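Local coordinates for glutamate--tRNA ligase (Methanothermobacter thermautotrophicus, PDB 3AII), which probably joins glutamate to its tRNA in two steps, first activating the amino acid with ATP and then transferring it to the acceptor end, at residues I167-M172 against H261-T266; P457-D462 against A488-W493. All blocks are in the same frame, centred on the assembly; numbering follows the deposited sequence.

How the contacts relate
Contact 1 comes first along the chain and closes before contact 2 opens. Their centres are about 63 Å apart, on opposite sides of the chain's centre, and their nearest atoms are about 48 Å apart. Contact 1 lies in the class I catalytic domain. There the turn between strand 164-167 and helix 172-184 meets the loop between strands 252-256 and 270-272. Contact 2 lies in the beta-rich anticodon-binding region, where strands 456-460 and 489-495 are neighbours in one mixed sheet. The two contacts share no strand, helix or sheet. Each is internal to its own part of the elongated chain.

Contact 1. Residues I167-M172 against H261-T266; sequences IQSDRM and HPRTGT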
loop_
_atom_site.group_PDB
_atom_site.type_symbol
_atom_site.label_atom_id
_atom_site.label_comp_id
_atom_site.label_asym_id
_atom_site.label_seq_id
_atom_site.Cartn_x
_atom_site.Cartn_y
_atom_site.Cartn_z
ATOM N N ILE A 167 -0.627 -2.928 -21.226
ATOM C CA ILE A 167 -1.663 -3.719 -20.552
ATOM C C ILE A 167 -1.715 -5.108 -21.195
ATOM O O ILE A 167 -1.857 -5.239 -22.406
ATOM C CB ILE A 167 -3.037 -3.031 -20.626
ATOM C CG1 ILE A 167 -3.002 -1.668 -19.920
ATOM C CG2 ILE A 167 -4.121 -3.892 -19.956
ATOM C CD1 ILE A 167 -4.255 -0.837 -20.178
ATOM N N GLN A 168 -1.565 -6.159 -20.399
ATOM C CA GLN A 168 -1.402 -7.483 -20.988
ATOM C C GLN A 168 -2.616 -7.980 -21.769
ATOM O O GLN A 168 -2.454 -8.718 -22.738
ATOM C CB GLN A 168 -0.961 -8.512 -19.940
ATOM C CG GLN A 168 0.469 -8.287 -19.466
ATOM C CD GLN A 168 1.012 -9.456 -18.665
ATOM O OE1 GLN A 168 0.320 -10.005 -17.816
ATOM N NE2 GLN A 168 2.255 -9.845 -18.943
ATOM N N SER A 169 -3.815 -7.562 -21.372
ATOM C CA SER A 169 -4.993 -8.037 -22.091
ATOM C C SER A 169 -5.094 -7.424 -23.487
ATOM O O SER A 169 -5.883 -7.883 -24.308
ATOM C CB SER A 169 -6.279 -7.798 -21.288
ATOM O OG SER A 169 -6.465 -6.425 -21.029
ATOM N N ASP A 170 -4.271 -6.415 -23.772
ATOM C CA ASP A 170 -4.188 -5.869 -25.127
ATOM C C ASP A 170 -3.245 -6.690 -25.995
ATOM O O ASP A 170 -3.119 -6.440 -27.201
ATOM C CB ASP A 170 -3.629 -4.443 -25.102
ATOM C CG ASP A 170 -4.657 -3.406 -24.704
ATOM O OD1 ASP A 170 -4.237 -2.363 -24.161
ATOM O OD2 ASP A 170 -5.863 -3.617 -24.946
ATOM N N ARG A 171 -2.560 -7.650 -25.378
ATOM C CA ARG A 171 -1.478 -8.372 -26.038
ATOM C C ARG A 171 -1.781 -9.835 -26.335
ATOM O O ARG A 171 -0.872 -10.610 -26.625
ATOM C CB ARG A 171 -0.189 -8.264 -25.189
ATOM C CG ARG A 171 0.307 -6.812 -25.057
ATOM C CD ARG A 171 1.489 -6.650 -24.091
ATOM N NE ARG A 171 2.680 -7.414 -24.478
ATOM C CZ ARG A 171 3.577 -7.000 -25.375
ATOM N NH1 ARG A 171 3.412 -5.843 -26.013
ATOM N NH2 ARG A 171 4.631 -7.757 -25.656
ATOM N N MET A 172 -3.056 -10.225 -26.286
ATOM C CA MET A 172 -3.371 -11.650 -26.467
ATOM C C MET A 172 -2.785 -12.253 -27.750
ATOM O O MET A 172 -2.231 -13.354 -27.722
ATOM C CB MET A 172 -4.883 -11.898 -26.373
ATOM C CG MET A 172 -5.516 -11.350 -25.108
ATOM S SD MET A 172 -4.917 -12.219 -23.646
ATOM C CE MET A 172 -5.520 -13.851 -24.041
ATOM N N HIS A 261 -14.005 -11.194 -19.327
ATOM C CA HIS A 261 -12.962 -10.294 -18.860
ATOM C C HIS A 261 -13.547 -8.888 -18.864
ATOM O O HIS A 261 -14.254 -8.525 -19.799
ATOM C CB HIS A 261 -11.768 -10.362 -19.816
ATOM C CG HIS A 261 -10.515 -9.734 -19.281
ATOM N ND1 HIS A 261 -10.331 -8.370 -19.224
ATOM C CD2 HIS A 261 -9.373 -10.289 -18.810
ATOM C CE1 HIS A 261 -9.138 -8.110 -18.719
ATOM N NE2 HIS A 261 -8.531 -9.257 -18.468
ATOM N N PRO A 262 -13.244 -8.091 -17.837
ATOM C CA PRO A 262 -13.861 -6.762 -17.756
ATOM C C PRO A 262 -13.415 -5.798 -18.853
ATOM O O PRO A 262 -14.170 -4.886 -19.191
ATOM C CB PRO A 262 -13.439 -6.262 -16.370
ATOM C CG PRO A 262 -13.203 -7.503 -15.590
ATOM C CD PRO A 262 -12.595 -8.464 -16.572
ATOM N N ARG A 263 -12.219 -5.990 -19.398
ATOM C CA ARG A 263 -11.773 -5.202 -20.551
ATOM C C ARG A 263 -12.177 -5.784 -21.896
ATOM O O ARG A 263 -12.756 -5.096 -22.736
ATOM C CB ARG A 263 -10.250 -5.020 -20.543
ATOM C CG ARG A 263 -9.771 -3.833 -19.753
ATOM C CD ARG A 263 -8.267 -3.624 -19.886
ATOM N NE ARG A 263 -7.913 -2.588 -20.858
ATOM C CZ ARG A 263 -7.385 -2.812 -22.058
ATOM N NH1 ARG A 263 -7.126 -4.048 -22.476
ATOM N NH2 ARG A 263 -7.096 -1.779 -22.843
ATOM N N THR A 264 -11.844 -7.049 -22.111
ATOM C CA THR A 264 -11.987 -7.666 -23.421
ATOM C C THR A 264 -13.256 -8.509 -23.558
ATOM O O THR A 264 -13.480 -9.132 -24.589
ATOM C CB THR A 264 -10.767 -8.542 -23.750
ATOM O OG1 THR A 264 -10.640 -9.566 -22.756
ATOM C CG2 THR A 264 -9.497 -7.699 -23.755
ATOM N N GLY A 265 -14.079 -8.529 -22.515
ATOM C CA GLY A 265 -15.351 -9.233 -22.584
ATOM C C GLY A 265 -15.205 -10.729 -22.778
ATOM O O GLY A 265 -14.504 -11.389 -22.014
ATOM N N THR A 266 -15.859 -11.266 -23.807
ATOM C CA THR A 266 -15.780 -12.694 -24.104
ATOM C C THR A 266 -15.004 -12.963 -25.389
ATOM O O THR A 266 -15.116 -14.031 -25.992
ATOM C CB THR A 266 -17.179 -13.334 -24.212
ATOM O OG1 THR A 266 -17.937 -12.651 -25.216
ATOM C CG2 THR A 266 -17.912 -13.252 -22.876
#
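In the catalytic domain of this class I synthetase, a 3-10 turn meets a loop between two strands. The turn, 168-170, follows strand 164-167 and leads into helix 172-184, with Arg171 at its N-cap. The loop 261-266 is closed by the backbone bond from His261 N to Gly265 O, with a weak one returning from Gly265 N to His261 O.

The polar contact centres on the Arg263 guanidinium. The Arg263 side chain bends at chi3 (99°), and its end meets Asp170 in a salt bridge. Arg263 NH1 and NH2 both point at one oxygen, Asp170 OD2, at 2.8 and 3.1 Å. OD2 lies in the guanidinium plane. The carboxylate is turned steeply, its plane 76° from that of the guanidinium. NH2 therefore uses the syn lone pair of OD2, while NH1 comes from above the carboxylate plane. The bond from NH2 to OD1 is weak. Arg263 NH1 also donates to Ser169 OG at 2.9 Å, tilted out of the guanidinium plane. Ser169 OG is further hydrogen-bonded to Asp137 OD2. Asp137 also accepts from His261 NE2 through its backbone oxygen, so one residue ties both segments together. The Arg263 charge would probably favour the ionised form of Asp170.

The van der Waals part is small. Ile167 CG2, anti to its backbone N, lies over one face of the guanidinium, 3.9 Å from Arg263 NH1. Thr264 CG2 lies 3.7 Å from Ser169 O and also meets Ser169 CB. Ser169 CB approaches the His261 ring obliquely, 3.9 Å from CE1. Tyr148 of helix 147-158 packs on Ile167, His261 and Arg263.

The other ring nitrogen, His261 ND1, accepts the backbone N-H of Arg263, which lies in the imidazole plane, at 3.0 Å.

Contact 2. Residues P457-D462 against A488-W493; sequences PLRLID and ASMIHW
Two neighbouring parallel strands of a mixed sheet meet here, 457-460 and 489-491. Their axes cross at -42°. Four backbone hydrogen bonds zip them together. Pro457 O accepts from Ser489 N, and Arg459 N donates to Ser489 O. Ile491 N then donates to Arg459 O, and Ile461 N to Ile491 O. Arg459 thus bonds to both Ser489 and Ile491, the residues flanking its bridge partner Met490, as a parallel ladder requires.

On the face with Arg459, Met490 curls back through bends at chi2 and chi3. Met490 SD lies alongside the extended arginine chain, 3.7 Å from Arg459 CD. The guanidinium carries on to Asn465 OD1 and Glu478 O through NH1. Met490 CE presses on Ile461 CG1 at 3.2 Å, tighter than usual carbon contact.

The sheet belongs to the beta-rich anticodon-binding region of glutamyl- and glutaminyl-tRNA synthetases. Strand 464-469 continues it beyond 456-460, and strand 445-449 beyond 489-495. Leu458, Leu460 and Ile491 share the face of the sheet turned from Arg459. Leu460 CD2 touches Ile491 CG2 at 3.7 Å, the two side chains lying alongside each other and pointing the same way.

Beyond the paired residues, Trp493 CG sits between the backbone N and carbonyl carbon (chi1 62°), and the indole turns back to segment 457-462. Leu460 CB makes a CH-pi contact over the five-membered ring of Trp493, 3.8 Å from its centroid. At the indole edge, Trp493 NE1 donates to Ile461 O at 3.0 Å, nearly straight (167°) and on a carbonyl lone pair. An alanine in place of Trp493 would remove this bond and the face under Leu460, and would probably loosen the chain at Ile461, just after strand 456-460. Phe405 meets the same indole with ring planes at about 45°.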
loop_
_atom_site.group_PDB
_atom_site.type_symbol
_atom_site.label_atom_id
_atom_site.label_comp_id
_atom_site.label_asym_id
_atom_site.label_seq_id
_atom_site.Cartn_x
_atom_site.Cartn_y
_atom_site.Cartn_z
ATOM N N PRO A 457 -3.410 16.884 41.365
ATOM C CA PRO A 457 -3.032 18.185 40.809
ATOM C C PRO A 457 -2.767 18.101 39.309
ATOM O O PRO A 457 -2.167 17.136 38.830
ATOM C CB PRO A 457 -1.737 18.517 41.552
ATOM C CG PRO A 457 -1.141 17.164 41.845
ATOM C CD PRO A 457 -2.319 16.277 42.149
ATOM N N LEU A 458 -3.234 19.117 38.588
ATOM C CA LEU A 458 -3.060 19.200 37.144
ATOM C C LEU A 458 -2.593 20.593 36.792
ATOM O O LEU A 458 -2.951 21.562 37.448
ATOM C CB LEU A 458 -4.392 18.963 36.421
ATOM C CG LEU A 458 -5.108 17.638 36.671
ATOM C CD1 LEU A 458 -6.562 17.692 36.174
ATOM C CD2 LEU A 458 -4.346 16.495 36.019
ATOM N N ARG A 459 -1.810 20.688 35.729
ATOM C CA ARG A 459 -1.511 21.982 35.148
ATOM C C ARG A 459 -2.142 22.012 33.771
ATOM O O ARG A 459 -1.759 21.228 32.882
ATOM C CB ARG A 459 -0.007 22.202 35.027
ATOM C CG ARG A 459 0.301 23.508 34.303
ATOM C CD ARG A 459 1.728 23.947 34.491
ATOM N NE ARG A 459 2.001 25.135 33.681
ATOM C CZ ARG A 459 1.688 26.381 34.031
ATOM N NH1 ARG A 459 1.077 26.641 35.189
ATOM N NH2 ARG A 459 1.989 27.381 33.207
ATOM N N LEU A 460 -3.119 22.892 33.598
ATOM C CA LEU A 460 -3.699 23.092 32.280
ATOM C C LEU A 460 -2.612 23.809 31.489
ATOM O O LEU A 460 -2.184 24.900 31.877
ATOM C CB LEU A 460 -4.961 23.950 32.346
ATOM C CG LEU A 460 -6.124 23.687 33.310
ATOM C CD1 LEU A 460 -7.440 24.152 32.674
ATOM C CD2 LEU A 460 -6.232 22.240 33.743
ATOM N N ILE A 461 -2.167 23.196 30.392
ATOM C CA ILE A 461 -0.956 23.648 29.698
ATOM C C ILE A 461 -0.947 25.152 29.430
ATOM O O ILE A 461 -1.899 25.691 28.882
ATOM C CB ILE A 461 -0.730 22.864 28.402
ATOM C CG1 ILE A 461 -0.372 21.408 28.735
ATOM C CG2 ILE A 461 0.360 23.539 27.529
ATOM C CD1 ILE A 461 -0.400 20.485 27.532
ATOM N N ASP A 462 0.135 25.817 29.847
ATOM C CA ASP A 462 0.302 27.260 29.661
ATOM C C ASP A 462 -0.705 28.156 30.397
ATOM O O ASP A 462 -0.712 29.374 30.196
ATOM C CB ASP A 462 0.323 27.606 28.163
ATOM C CG ASP A 462 1.620 27.186 27.491
ATOM O OD1 ASP A 462 2.610 26.945 28.214
ATOM O OD2 ASP A 462 1.660 27.101 26.246
ATOM N N ALA A 488 2.239 18.678 39.799
ATOM C CA ALA A 488 1.113 18.683 38.866
ATOM C C ALA A 488 1.433 17.968 37.555
ATOM O O ALA A 488 2.529 18.104 37.011
ATOM C CB ALA A 488 0.656 20.113 38.586
ATOM N N SER A 489 0.462 17.217 37.047
ATOM C CA SER A 489 0.589 16.583 35.737
ATOM C C SER A 489 0.054 17.514 34.651
ATOM O O SER A 489 -0.994 18.129 34.832
ATOM C CB SER A 489 -0.179 15.262 35.704
ATOM O OG SER A 489 0.470 14.282 36.493
ATOM N N MET A 490 0.762 17.617 33.529
ATOM C CA MET A 490 0.297 18.483 32.437
ATOM C C MET A 490 -0.929 17.870 31.783
ATOM O O MET A 490 -1.020 16.649 31.624
ATOM C CB MET A 490 1.384 18.675 31.369
ATOM C CG MET A 490 2.664 19.315 31.864
ATOM S SD MET A 490 2.468 21.047 32.320
ATOM C CE MET A 490 2.115 21.811 30.746
ATOM N N ILE A 491 -1.869 18.718 31.374
ATOM C CA ILE A 491 -3.051 18.237 30.681
ATOM C C ILE A 491 -3.485 19.269 29.647
ATOM O O ILE A 491 -3.443 20.480 29.899
ATOM C CB ILE A 491 -4.218 17.879 31.659
ATOM C CG1 ILE A 491 -5.289 17.045 30.936
ATOM C CG2 ILE A 491 -4.827 19.124 32.271
ATOM C CD1 ILE A 491 -6.306 16.399 31.880
ATOM N N HIS A 492 -3.891 18.793 28.473
ATOM C CA HIS A 492 -4.438 19.714 27.481
ATOM C C HIS A 492 -5.890 19.991 27.835
ATOM O O HIS A 492 -6.478 19.297 28.678
ATOM C CB HIS A 492 -4.255 19.207 26.037
ATOM C CG HIS A 492 -4.852 17.859 25.770
ATOM N ND1 HIS A 492 -4.349 16.699 26.313
ATOM C CD2 HIS A 492 -5.878 17.483 24.964
ATOM C CE1 HIS A 492 -5.054 15.667 25.880
ATOM N NE2 HIS A 492 -5.988 16.117 25.060
ATOM N N TRP A 493 -6.456 21.020 27.223
ATOM C CA TRP A 493 -7.734 21.568 27.672
ATOM C C TRP A 493 -8.318 22.487 26.605
ATOM O O TRP A 493 -7.596 22.991 25.738
ATOM C CB TRP A 493 -7.551 22.325 29.004
ATOM C CG TRP A 493 -6.614 23.494 28.861
ATOM C CD1 TRP A 493 -5.243 23.454 28.800
ATOM C CD2 TRP A 493 -6.985 24.861 28.700
ATOM N NE1 TRP A 493 -4.744 24.738 28.641
ATOM C CE2 TRP A 493 -5.796 25.611 28.570
ATOM C CE3 TRP A 493 -8.211 25.534 28.670
ATOM C CZ2 TRP A 493 -5.805 27.003 28.394
ATOM C CZ3 TRP A 493 -8.214 26.911 28.507
ATOM C CH2 TRP A 493 -7.017 27.629 28.376
#